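Type IV secretion protein Dot (Legionella pneumophila, PDB 6KS5) is a deubiquitinase that regulates the association of polyubiquitin chains with the Legionella phagosome. Local coordinates at residues Leu104-Gln112 with Cys210-Val218; Ala133-Ser142 with Tyr158-Tyr169. All coordinates share one frame; numbering follows the deposited sequence.

Contact 1: residues Leu104-Gln112 with Cys210-Val218; sequences LLREWFPTQ and CQHLAKPQV
The backbone carbonyl of V218 is gripped by the guanidinium of R106, whose NH1 donates to V218 O at 2.9 Å while NH2 adds a weak bond to the same atom. The setting is an antiparallel helix pair: the ends of helix 95-112 and helix 193-214 run side by side at 169°, with axes 8.4 Å apart, and the chain leaves the second helix through a type II turn, K215 to V218. The stronger bond follows a lone pair in the plane of the V218 carbonyl, yet it is bent at the hydrogen (137°) and tilted somewhat from the guanidinium plane. R106 gets there by running out extended from its helix and then folding at chi3 (-74°), so that its methylene CG passes 3.4 Å from A214 O before the head turns to the loop. On the same head, NE binds N28 OD1 and NH2 weakly reaches D27 O, which ties the turn to the residues just ahead of helix 29-40. E107, beside it, sends its carboxylate to S60.

Between the helices P110 meets the small side chains of A214 and C210. It turns the CG corner of its ring toward A214, P110 CG to A214 CB 3.5 Å, and P110 CB rests on C210 O at 3.4 Å. The same proline kinks helix 95-112, since its nitrogen has no hydrogen to offer the preceding turn, where R106 O would be its usual acceptor. Across the interface that carbonyl oxygen is met instead by a CA-H...O contact, A214 CA to R106 O, 3.5 Å.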
loop_
_atom_site.group_PDB
_atom_site.type_symbol
_atom_site.label_atom_id
_atom_site.label_comp_id
_atom_site.label_asym_id
_atom_site.label_seq_id
_atom_site.Cartn_x
_atom_site.Cartn_y
_atom_site.Cartn_z
ATOM N N LEU A 104 8.988 -0.383 -5.904
ATOM C CA LEU A 104 9.919 0.274 -4.994
ATOM C C LEU A 104 9.180 1.084 -3.936
ATOM O O LEU A 104 9.609 1.139 -2.776
ATOM C CB LEU A 104 10.877 1.156 -5.783
ATOM C CG LEU A 104 11.531 0.448 -6.968
ATOM C CD1 LEU A 104 11.767 1.397 -8.138
ATOM C CD2 LEU A 104 12.823 -0.194 -6.514
ATOM N N LEU A 105 8.053 1.699 -4.310
ATOM C CA LEU A 105 7.285 2.476 -3.343
ATOM C C LEU A 105 6.664 1.578 -2.286
ATOM O O LEU A 105 6.576 1.967 -1.118
ATOM C CB LEU A 105 6.207 3.289 -4.055
ATOM C CG LEU A 105 6.677 4.474 -4.898
ATOM C CD1 LEU A 105 5.622 4.858 -5.916
ATOM C CD2 LEU A 105 7.027 5.657 -4.013
ATOM N N ARG A 106 6.238 0.369 -2.670
ATOM C CA ARG A 106 5.632 -0.540 -1.701
ATOM C C ARG A 106 6.592 -0.862 -0.565
ATOM O O ARG A 106 6.163 -1.050 0.581
ATOM C CB ARG A 106 5.174 -1.827 -2.391
ATOM C CG ARG A 106 4.757 -2.920 -1.416
ATOM C CD ARG A 106 4.162 -4.136 -2.102
ATOM N NE ARG A 106 2.809 -3.907 -2.596
ATOM C CZ ARG A 106 1.731 -3.826 -1.823
ATOM N NH1 ARG A 106 1.839 -3.939 -0.506
ATOM N NH2 ARG A 106 0.541 -3.626 -2.370
ATOM N N GLU A 107 7.889 -0.915 -0.856
ATOM C CA GLU A 107 8.887 -1.197 0.161
ATOM C C GLU A 107 9.579 0.054 0.684
ATOM O O GLU A 107 10.206 -0.006 1.742
ATOM C CB GLU A 107 9.935 -2.174 -0.386
ATOM C CG GLU A 107 9.331 -3.402 -1.063
ATOM C CD GLU A 107 10.324 -4.549 -1.231
ATOM O OE1 GLU A 107 11.459 -4.447 -0.720
ATOM O OE2 GLU A 107 9.964 -5.564 -1.869
ATOM N N TRP A 108 9.468 1.183 -0.013
ATOM C CA TRP A 108 10.135 2.399 0.442
ATOM C C TRP A 108 9.389 3.044 1.604
ATOM O O TRP A 108 9.995 3.378 2.631
ATOM C CB TRP A 108 10.268 3.389 -0.718
ATOM C CG TRP A 108 10.968 4.657 -0.355
ATOM C CD1 TRP A 108 12.308 4.892 -0.401
ATOM C CD2 TRP A 108 10.363 5.871 0.109
ATOM N NE1 TRP A 108 12.580 6.178 0.005
ATOM C CE2 TRP A 108 11.403 6.799 0.324
ATOM C CE3 TRP A 108 9.048 6.263 0.364
ATOM C CZ2 TRP A 108 11.167 8.093 0.783
ATOM C CZ3 TRP A 108 8.815 7.549 0.818
ATOM C CH2 TRP A 108 9.870 8.447 1.024
ATOM N N PHE A 109 8.077 3.234 1.455
ATOM C CA PHE A 109 7.279 3.880 2.495
ATOM C C PHE A 109 7.422 3.223 3.862
ATOM O O PHE A 109 7.630 3.953 4.845
ATOM C CB PHE A 109 5.806 3.928 2.060
ATOM C CG PHE A 109 5.458 5.129 1.239
ATOM C CD1 PHE A 109 5.301 6.370 1.834
ATOM C CD2 PHE A 109 5.287 5.021 -0.132
ATOM C CE1 PHE A 109 4.978 7.485 1.078
ATOM C CE2 PHE A 109 4.965 6.128 -0.898
ATOM C CZ PHE A 109 4.808 7.363 -0.292
ATOM N N PRO A 110 7.337 1.893 4.008
ATOM C CA PRO A 110 7.484 1.317 5.357
ATOM C C PRO A 110 8.837 1.593 5.994
ATOM O O PRO A 110 8.890 1.870 7.199
ATOM C CB PRO A 110 7.247 -0.181 5.121
ATOM C CG PRO A 110 6.385 -0.224 3.912
ATOM C CD PRO A 110 6.925 0.864 3.036
ATOM N N THR A 111 9.934 1.546 5.228
ATOM C CA THR A 111 11.225 1.905 5.807
ATOM C C THR A 111 11.291 3.365 6.227
ATOM O O THR A 111 12.192 3.730 6.988
ATOM C CB THR A 111 12.378 1.632 4.837
ATOM O OG1 THR A 111 12.473 2.707 3.894
ATOM C CG2 THR A 111 12.183 0.324 4.103
ATOM N N GLN A 112 10.370 4.201 5.762
ATOM C CA GLN A 112 10.356 5.593 6.178
ATOM C C GLN A 112 9.495 5.830 7.408
ATOM O O GLN A 112 9.563 6.919 7.988
ATOM C CB GLN A 112 9.879 6.488 5.028
ATOM N N CYS A 210 4.856 -2.363 10.061
ATOM C CA CYS A 210 5.586 -1.861 8.910
ATOM C C CYS A 210 6.129 -3.016 8.074
ATOM O O CYS A 210 6.213 -2.916 6.848
ATOM C CB CYS A 210 6.681 -0.910 9.391
ATOM S SG CYS A 210 5.993 0.427 10.368
ATOM N N GLN A 211 6.447 -4.144 8.700
ATOM C CA GLN A 211 6.937 -5.287 7.934
ATOM C C GLN A 211 5.836 -5.920 7.088
ATOM O O GLN A 211 6.124 -6.530 6.051
ATOM C CB GLN A 211 7.552 -6.313 8.885
ATOM C CG GLN A 211 8.727 -5.747 9.645
ATOM C CD GLN A 211 9.496 -6.796 10.422
ATOM O OE1 GLN A 211 8.933 -7.534 11.238
ATOM N NE2 GLN A 211 10.798 -6.857 10.185
ATOM N N HIS A 212 4.578 -5.776 7.498
ATOM C CA HIS A 212 3.477 -6.377 6.759
ATOM C C HIS A 212 3.016 -5.511 5.601
ATOM O O HIS A 212 2.608 -6.050 4.567
ATOM C CB HIS A 212 2.300 -6.657 7.696
ATOM C CG HIS A 212 1.222 -7.490 7.080
ATOM N ND1 HIS A 212 1.473 -8.710 6.492
ATOM C CD2 HIS A 212 -0.111 -7.284 6.964
ATOM C CE1 HIS A 212 0.341 -9.221 6.042
ATOM N NE2 HIS A 212 -0.636 -8.375 6.315
ATOM N N LEU A 213 3.083 -4.185 5.744
ATOM C CA LEU A 213 2.699 -3.299 4.653
ATOM C C LEU A 213 3.628 -3.415 3.456
ATOM O O LEU A 213 3.230 -3.065 2.339
ATOM C CB LEU A 213 2.683 -1.846 5.124
ATOM C CG LEU A 213 1.712 -1.465 6.233
ATOM C CD1 LEU A 213 2.108 -0.124 6.818
ATOM C CD2 LEU A 213 0.302 -1.431 5.681
ATOM N N ALA A 214 4.858 -3.871 3.661
ATOM C CA ALA A 214 5.841 -3.849 2.590
ATOM C C ALA A 214 5.887 -5.139 1.790
ATOM O O ALA A 214 6.386 -5.126 0.660
ATOM C CB ALA A 214 7.231 -3.544 3.150
ATOM N N LYS A 215 5.386 -6.246 2.334
ATOM C CA LYS A 215 5.384 -7.484 1.576
ATOM C C LYS A 215 4.317 -7.432 0.481
ATOM O O LYS A 215 3.307 -6.733 0.614
ATOM C CB LYS A 215 5.161 -8.685 2.493
ATOM C CG LYS A 215 3.997 -8.570 3.446
ATOM C CD LYS A 215 4.023 -9.683 4.497
ATOM C CE LYS A 215 5.375 -9.770 5.197
ATOM N NZ LYS A 215 5.281 -10.475 6.512
ATOM N N PRO A 216 4.532 -8.137 -0.626
ATOM C CA PRO A 216 3.594 -8.057 -1.750
ATOM C C PRO A 216 2.247 -8.671 -1.403
ATOM O O PRO A 216 2.085 -9.394 -0.419
ATOM C CB PRO A 216 4.296 -8.845 -2.859
ATOM C CG PRO A 216 5.230 -9.754 -2.139
ATOM C CD PRO A 216 5.694 -8.984 -0.942
ATOM N N GLN A 217 1.264 -8.359 -2.245
ATOM C CA GLN A 217 -0.106 -8.858 -2.160
ATOM C C GLN A 217 -0.853 -8.380 -0.914
ATOM O O GLN A 217 -2.012 -8.762 -0.716
ATOM C CB GLN A 217 -0.150 -10.391 -2.243
ATOM N N VAL A 218 -0.246 -7.540 -0.081
ATOM C CA VAL A 218 -0.940 -6.931 1.052
ATOM C C VAL A 218 -1.576 -5.633 0.572
ATOM O O VAL A 218 -0.871 -4.717 0.127
ATOM C CB VAL A 218 0.019 -6.673 2.227
ATOM C CG1 VAL A 218 -0.600 -5.705 3.233
ATOM C CG2 VAL A 218 0.402 -7.976 2.914
#

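Contact 2: residues Ala133-Ser142 with Tyr158-Tyr169; sequences AFKNYKEYRS and YEANEAFLEYFY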
loop_
_atom_site.group_PDB
_atom_site.type_symbol
_atom_site.label_atom_id
_atom_site.label_comp_id
_atom_site.label_asym_id
_atom_site.label_seq_id
_atom_site.Cartn_x
_atom_site.Cartn_y
_atom_site.Cartn_z
ATOM N N ALA A 133 -9.075 0.518 16.913
ATOM C CA ALA A 133 -9.136 -0.665 16.063
ATOM C C ALA A 133 -9.014 -1.937 16.886
ATOM O O ALA A 133 -9.730 -2.916 16.640
ATOM C CB ALA A 133 -8.038 -0.611 14.998
ATOM N N PHE A 134 -8.125 -1.936 17.881
ATOM C CA PHE A 134 -7.944 -3.120 18.711
ATOM C C PHE A 134 -9.157 -3.357 19.596
ATOM O O PHE A 134 -9.694 -4.469 19.646
ATOM C CB PHE A 134 -6.682 -2.977 19.556
ATOM C CG PHE A 134 -5.419 -3.344 18.827
ATOM C CD1 PHE A 134 -5.371 -3.332 17.442
ATOM C CD2 PHE A 134 -4.285 -3.702 19.527
ATOM C CE1 PHE A 134 -4.216 -3.666 16.773
ATOM C CE2 PHE A 134 -3.128 -4.041 18.865
ATOM C CZ PHE A 134 -3.092 -4.020 17.487
ATOM N N LYS A 135 -9.602 -2.321 20.304
ATOM C CA LYS A 135 -10.804 -2.458 21.116
ATOM C C LYS A 135 -11.974 -2.952 20.276
ATOM O O LYS A 135 -12.687 -3.883 20.675
ATOM C CB LYS A 135 -11.134 -1.125 21.783
ATOM C CG LYS A 135 -10.212 -0.788 22.940
ATOM C CD LYS A 135 -10.650 0.475 23.646
ATOM C CE LYS A 135 -9.456 1.346 23.986
ATOM N NZ LYS A 135 -9.874 2.572 24.717
ATOM N N ASN A 136 -12.170 -2.357 19.097
ATOM C CA ASN A 136 -13.190 -2.851 18.180
ATOM C C ASN A 136 -12.960 -4.314 17.838
ATOM O O ASN A 136 -13.913 -5.095 17.764
ATOM C CB ASN A 136 -13.206 -2.014 16.901
ATOM C CG ASN A 136 -13.803 -0.647 17.110
ATOM O OD1 ASN A 136 -14.520 -0.419 18.080
ATOM N ND2 ASN A 136 -13.514 0.272 16.197
ATOM N N TYR A 137 -11.700 -4.701 17.619
ATOM C CA TYR A 137 -11.400 -6.090 17.288
ATOM C C TYR A 137 -11.876 -7.033 18.383
ATOM O O TYR A 137 -12.384 -8.123 18.099
ATOM C CB TYR A 137 -9.898 -6.261 17.054
ATOM C CG TYR A 137 -9.524 -7.593 16.453
ATOM C CD1 TYR A 137 -9.317 -8.706 17.251
ATOM C CD2 TYR A 137 -9.374 -7.736 15.084
ATOM C CE1 TYR A 137 -8.978 -9.926 16.697
ATOM C CE2 TYR A 137 -9.038 -8.946 14.520
ATOM C CZ TYR A 137 -8.840 -10.039 15.328
ATOM O OH TYR A 137 -8.504 -11.252 14.769
ATOM N N LYS A 138 -11.731 -6.629 19.644
ATOM C CA LYS A 138 -12.057 -7.535 20.737
ATOM C C LYS A 138 -13.561 -7.735 20.870
ATOM O O LYS A 138 -14.040 -8.871 20.946
ATOM C CB LYS A 138 -11.469 -7.015 22.045
ATOM C CG LYS A 138 -11.817 -7.879 23.240
ATOM C CD LYS A 138 -11.884 -7.070 24.517
ATOM C CE LYS A 138 -10.877 -5.938 24.517
ATOM N NZ LYS A 138 -10.672 -5.416 25.900
ATOM N N GLU A 139 -14.328 -6.644 20.911
ATOM C CA GLU A 139 -15.771 -6.786 21.098
ATOM C C GLU A 139 -16.474 -7.269 19.833
ATOM O O GLU A 139 -17.476 -7.995 19.926
ATOM C CB GLU A 139 -16.389 -5.467 21.565
ATOM C CG GLU A 139 -15.805 -4.946 22.875
ATOM C CD GLU A 139 -16.511 -5.498 24.104
ATOM O OE1 GLU A 139 -15.941 -5.371 25.216
ATOM O OE2 GLU A 139 -17.626 -6.054 23.956
ATOM N N TYR A 140 -15.973 -6.887 18.651
ATOM C CA TYR A 140 -16.618 -7.307 17.413
ATOM C C TYR A 140 -16.377 -8.778 17.108
ATOM O O TYR A 140 -17.219 -9.408 16.458
ATOM C CB TYR A 140 -16.121 -6.468 16.243
ATOM C CG TYR A 140 -16.747 -5.091 16.101
ATOM C CD1 TYR A 140 -17.829 -4.703 16.882
ATOM C CD2 TYR A 140 -16.244 -4.176 15.174
ATOM C CE1 TYR A 140 -18.395 -3.439 16.748
ATOM C CE2 TYR A 140 -16.798 -2.919 15.032
ATOM C CZ TYR A 140 -17.873 -2.552 15.820
ATOM O OH TYR A 140 -18.426 -1.296 15.678
ATOM N N ARG A 141 -15.266 -9.346 17.570
ATOM C CA ARG A 141 -14.966 -10.726 17.222
ATOM C C ARG A 141 -15.825 -11.734 17.972
ATOM O O ARG A 141 -15.741 -12.931 17.676
ATOM C CB ARG A 141 -13.492 -11.024 17.476
ATOM C CG ARG A 141 -12.885 -11.969 16.460
ATOM C CD ARG A 141 -11.479 -12.363 16.856
ATOM N NE ARG A 141 -11.033 -13.559 16.155
ATOM C CZ ARG A 141 -11.283 -14.794 16.567
ATOM N NH1 ARG A 141 -11.982 -14.991 17.675
ATOM N NH2 ARG A 141 -10.836 -15.831 15.871
ATOM N N SER A 142 -16.649 -11.293 18.925
ATOM C CA SER A 142 -17.507 -12.252 19.602
ATOM C C SER A 142 -18.559 -12.838 18.676
ATOM O O SER A 142 -19.179 -13.843 19.031
ATOM C CB SER A 142 -18.169 -11.611 20.823
ATOM O OG SER A 142 -17.387 -11.872 21.983
ATOM N N TYR A 158 -4.886 -5.629 11.234
ATOM C CA TYR A 158 -5.368 -6.809 11.939
ATOM C C TYR A 158 -4.549 -8.047 11.591
ATOM O O TYR A 158 -4.465 -8.978 12.401
ATOM C CB TYR A 158 -6.848 -7.035 11.623
ATOM C CG TYR A 158 -7.775 -6.061 12.317
ATOM C CD1 TYR A 158 -7.280 -5.104 13.188
ATOM C CD2 TYR A 158 -9.147 -6.104 12.109
ATOM C CE1 TYR A 158 -8.120 -4.218 13.825
ATOM C CE2 TYR A 158 -9.997 -5.223 12.748
ATOM C CZ TYR A 158 -9.474 -4.282 13.601
ATOM O OH TYR A 158 -10.308 -3.399 14.239
ATOM N N GLU A 159 -3.943 -8.079 10.402
ATOM C CA GLU A 159 -3.153 -9.240 10.010
ATOM C C GLU A 159 -1.744 -9.184 10.582
ATOM O O GLU A 159 -1.197 -10.215 10.990
ATOM C CB GLU A 159 -3.102 -9.355 8.490
ATOM C CG GLU A 159 -4.034 -10.415 7.948
ATOM C CD GLU A 159 -3.545 -11.023 6.645
ATOM O OE1 GLU A 159 -4.297 -11.822 6.044
ATOM O OE2 GLU A 159 -2.416 -10.694 6.219
ATOM N N ALA A 160 -1.143 -7.994 10.627
ATOM C CA ALA A 160 0.213 -7.879 11.148
ATOM C C ALA A 160 0.278 -8.287 12.615
ATOM O O ALA A 160 1.212 -8.984 13.027
ATOM C CB ALA A 160 0.728 -6.452 10.960
ATOM N N ASN A 161 -0.707 -7.874 13.415
ATOM C CA ASN A 161 -0.744 -8.170 14.844
ATOM C C ASN A 161 -1.779 -9.241 15.176
ATOM O O ASN A 161 -2.431 -9.193 16.221
ATOM C CB ASN A 161 -1.017 -6.909 15.655
ATOM C CG ASN A 161 -0.233 -5.718 15.162
ATOM O OD1 ASN A 161 0.956 -5.582 15.438
ATOM N ND2 ASN A 161 -0.900 -4.843 14.417
ATOM N N GLU A 162 -1.925 -10.231 14.292
ATOM C CA GLU A 162 -2.939 -11.262 14.487
ATOM C C GLU A 162 -2.706 -12.045 15.773
ATOM O O GLU A 162 -3.654 -12.335 16.512
ATOM C CB GLU A 162 -2.956 -12.209 13.291
ATOM C CG GLU A 162 -4.041 -13.276 13.352
ATOM C CD GLU A 162 -4.635 -13.569 11.987
ATOM O OE1 GLU A 162 -4.735 -12.620 11.181
ATOM O OE2 GLU A 162 -5.004 -14.735 11.719
ATOM N N ALA A 163 -1.450 -12.400 16.055
ATOM C CA ALA A 163 -1.163 -13.237 17.215
ATOM C C ALA A 163 -1.508 -12.522 18.514
ATOM O O ALA A 163 -2.146 -13.103 19.399
ATOM C CB ALA A 163 0.303 -13.661 17.202
ATOM N N PHE A 164 -1.104 -11.256 18.647
ATOM C CA PHE A 164 -1.405 -10.522 19.872
ATOM C C PHE A 164 -2.899 -10.256 20.001
ATOM O O PHE A 164 -3.450 -10.312 21.106
ATOM C CB PHE A 164 -0.619 -9.211 19.910
ATOM C CG PHE A 164 -1.096 -8.245 20.961
ATOM C CD1 PHE A 164 -0.625 -8.327 22.260
ATOM C CD2 PHE A 164 -2.021 -7.257 20.651
ATOM C CE1 PHE A 164 -1.065 -7.444 23.228
ATOM C CE2 PHE A 164 -2.465 -6.373 21.613
ATOM C CZ PHE A 164 -1.987 -6.466 22.901
ATOM N N LEU A 165 -3.571 -9.959 18.887
ATOM C CA LEU A 165 -4.995 -9.653 18.960
ATOM C C LEU A 165 -5.809 -10.888 19.322
ATOM O O LEU A 165 -6.758 -10.799 20.109
ATOM C CB LEU A 165 -5.477 -9.051 17.639
ATOM C CG LEU A 165 -5.211 -7.549 17.462
ATOM C CD1 LEU A 165 -5.434 -7.107 16.018
ATOM C CD2 LEU A 165 -6.063 -6.726 18.419
ATOM N N GLU A 166 -5.454 -12.052 18.770
ATOM C CA GLU A 166 -6.156 -13.279 19.140
ATOM C C GLU A 166 -5.946 -13.604 20.610
ATOM O O GLU A 166 -6.892 -13.978 21.318
ATOM C CB GLU A 166 -5.694 -14.441 18.267
ATOM C CG GLU A 166 -6.415 -14.518 16.936
ATOM C CD GLU A 166 -7.921 -14.389 17.082
ATOM O OE1 GLU A 166 -8.514 -15.161 17.869
ATOM O OE2 GLU A 166 -8.504 -13.508 16.411
ATOM N N TYR A 167 -4.713 -13.463 21.090
ATOM C CA TYR A 167 -4.481 -13.558 22.523
ATOM C C TYR A 167 -5.273 -12.490 23.267
ATOM O O TYR A 167 -5.882 -12.772 24.302
ATOM C CB TYR A 167 -2.987 -13.442 22.818
ATOM C CG TYR A 167 -2.647 -13.621 24.274
ATOM C CD1 TYR A 167 -2.638 -14.883 24.857
ATOM C CD2 TYR A 167 -2.337 -12.530 25.067
ATOM C CE1 TYR A 167 -2.331 -15.048 26.193
ATOM C CE2 TYR A 167 -2.029 -12.682 26.399
ATOM C CZ TYR A 167 -2.030 -13.939 26.960
ATOM O OH TYR A 167 -1.725 -14.073 28.292
ATOM N N PHE A 168 -5.300 -11.265 22.732
ATOM C CA PHE A 168 -6.051 -10.177 23.357
ATOM C C PHE A 168 -7.538 -10.499 23.434
ATOM O O PHE A 168 -8.200 -10.176 24.427
ATOM C CB PHE A 168 -5.823 -8.881 22.577
ATOM C CG PHE A 168 -6.424 -7.658 23.214
ATOM C CD1 PHE A 168 -6.439 -7.508 24.587
ATOM C CD2 PHE A 168 -6.946 -6.640 22.427
ATOM C CE1 PHE A 168 -6.978 -6.375 25.171
ATOM C CE2 PHE A 168 -7.490 -5.502 23.002
ATOM C CZ PHE A 168 -7.503 -5.371 24.381
ATOM N N TYR A 169 -8.080 -11.144 22.402
ATOM C CA TYR A 169 -9.512 -11.415 22.371
ATOM C C TYR A 169 -9.902 -12.430 23.437
ATOM O O TYR A 169 -10.663 -12.119 24.363
ATOM C CB TYR A 169 -9.921 -11.910 20.984
ATOM C CG TYR A 169 -11.299 -12.528 20.947
ATOM C CD1 TYR A 169 -12.436 -11.743 21.095
ATOM C CD2 TYR A 169 -11.465 -13.893 20.757
ATOM C CE1 TYR A 169 -13.699 -12.304 21.063
ATOM C CE2 TYR A 169 -12.724 -14.463 20.723
ATOM C CZ TYR A 169 -13.836 -13.665 20.876
ATOM O OH TYR A 169 -15.093 -14.229 20.840
#
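Y137 carries its ring trans to its own nitrogen (chi1 -169°), which aims it across at helix 162-173, and E166 folds back at chi2 to bring its carboxylate over to meet it. The hydroxyl then donates to the carboxylate, Y137 OH to E166 OE2 2.8 Å, almost along the C-O axis of the acceptor. This is a helix crossing within an all-helical region: helix 130-140 lies over helix 155-160 and helix 162-173, the segments 133-140 and 162-169 crossing at -52°.

R141, one turn on from Y137, forms a salt bridge with E166 through NE and OE2. The carboxylate lies over the guanidinium face rather than in its plane, so this is mainly a charge contact; OE2 thus faces the tyrosine hydroxyl and the arginine at once. The ring of Y137 has a second neighbour at its edge: CD2 points into the middle of the Y158 face, 3.4 Å from Y158 CD2, giving a T-shaped pair with planes 79° apart. The hydroxyl of Y158 in turn donates to A133 O. That oxygen already takes the helical bond from Y137 N, and the two donors approach from opposite faces of its carbonyl plane.

L165 serves two rings at once. Its CD2 sits over the F134 face, 3.5 Å from the centroid, while its CB lies over the face of Y137, 4.1 Å from that centroid. F134 also meets F164 rim to rim, and I197 of helix 193-214 packs against F134 and F168 beyond. At the outer end, R141 CB makes a CH-pi contact over the face of Y169, whose edge is occupied by the backbone of the other helix, K138 O lying 3.3 Å from Y169 CD1.

Overall arrangement
Contact 2 is nested along the chain inside the loop that contact 1 closes: the polypeptide leaves helix 95-112, builds the strand-free region holding 133-142 and 158-169, and returns along helix 193-214. Their centres are 22 Å apart, contact 1 about 7 Å and contact 2 about 21 Å from the centre of the chain. They nevertheless touch, H212 CB lying 3.6 Å from A160 CB, and helix 193-214 reaches both. No ligand marks an active site; contact 1 lies nearer the start of helix 29-40, where, if this is an OTU-type thiol protease as its sequence suggests, the nucleophile would probably sit, whereas contact 2 belongs to the outlying helical part.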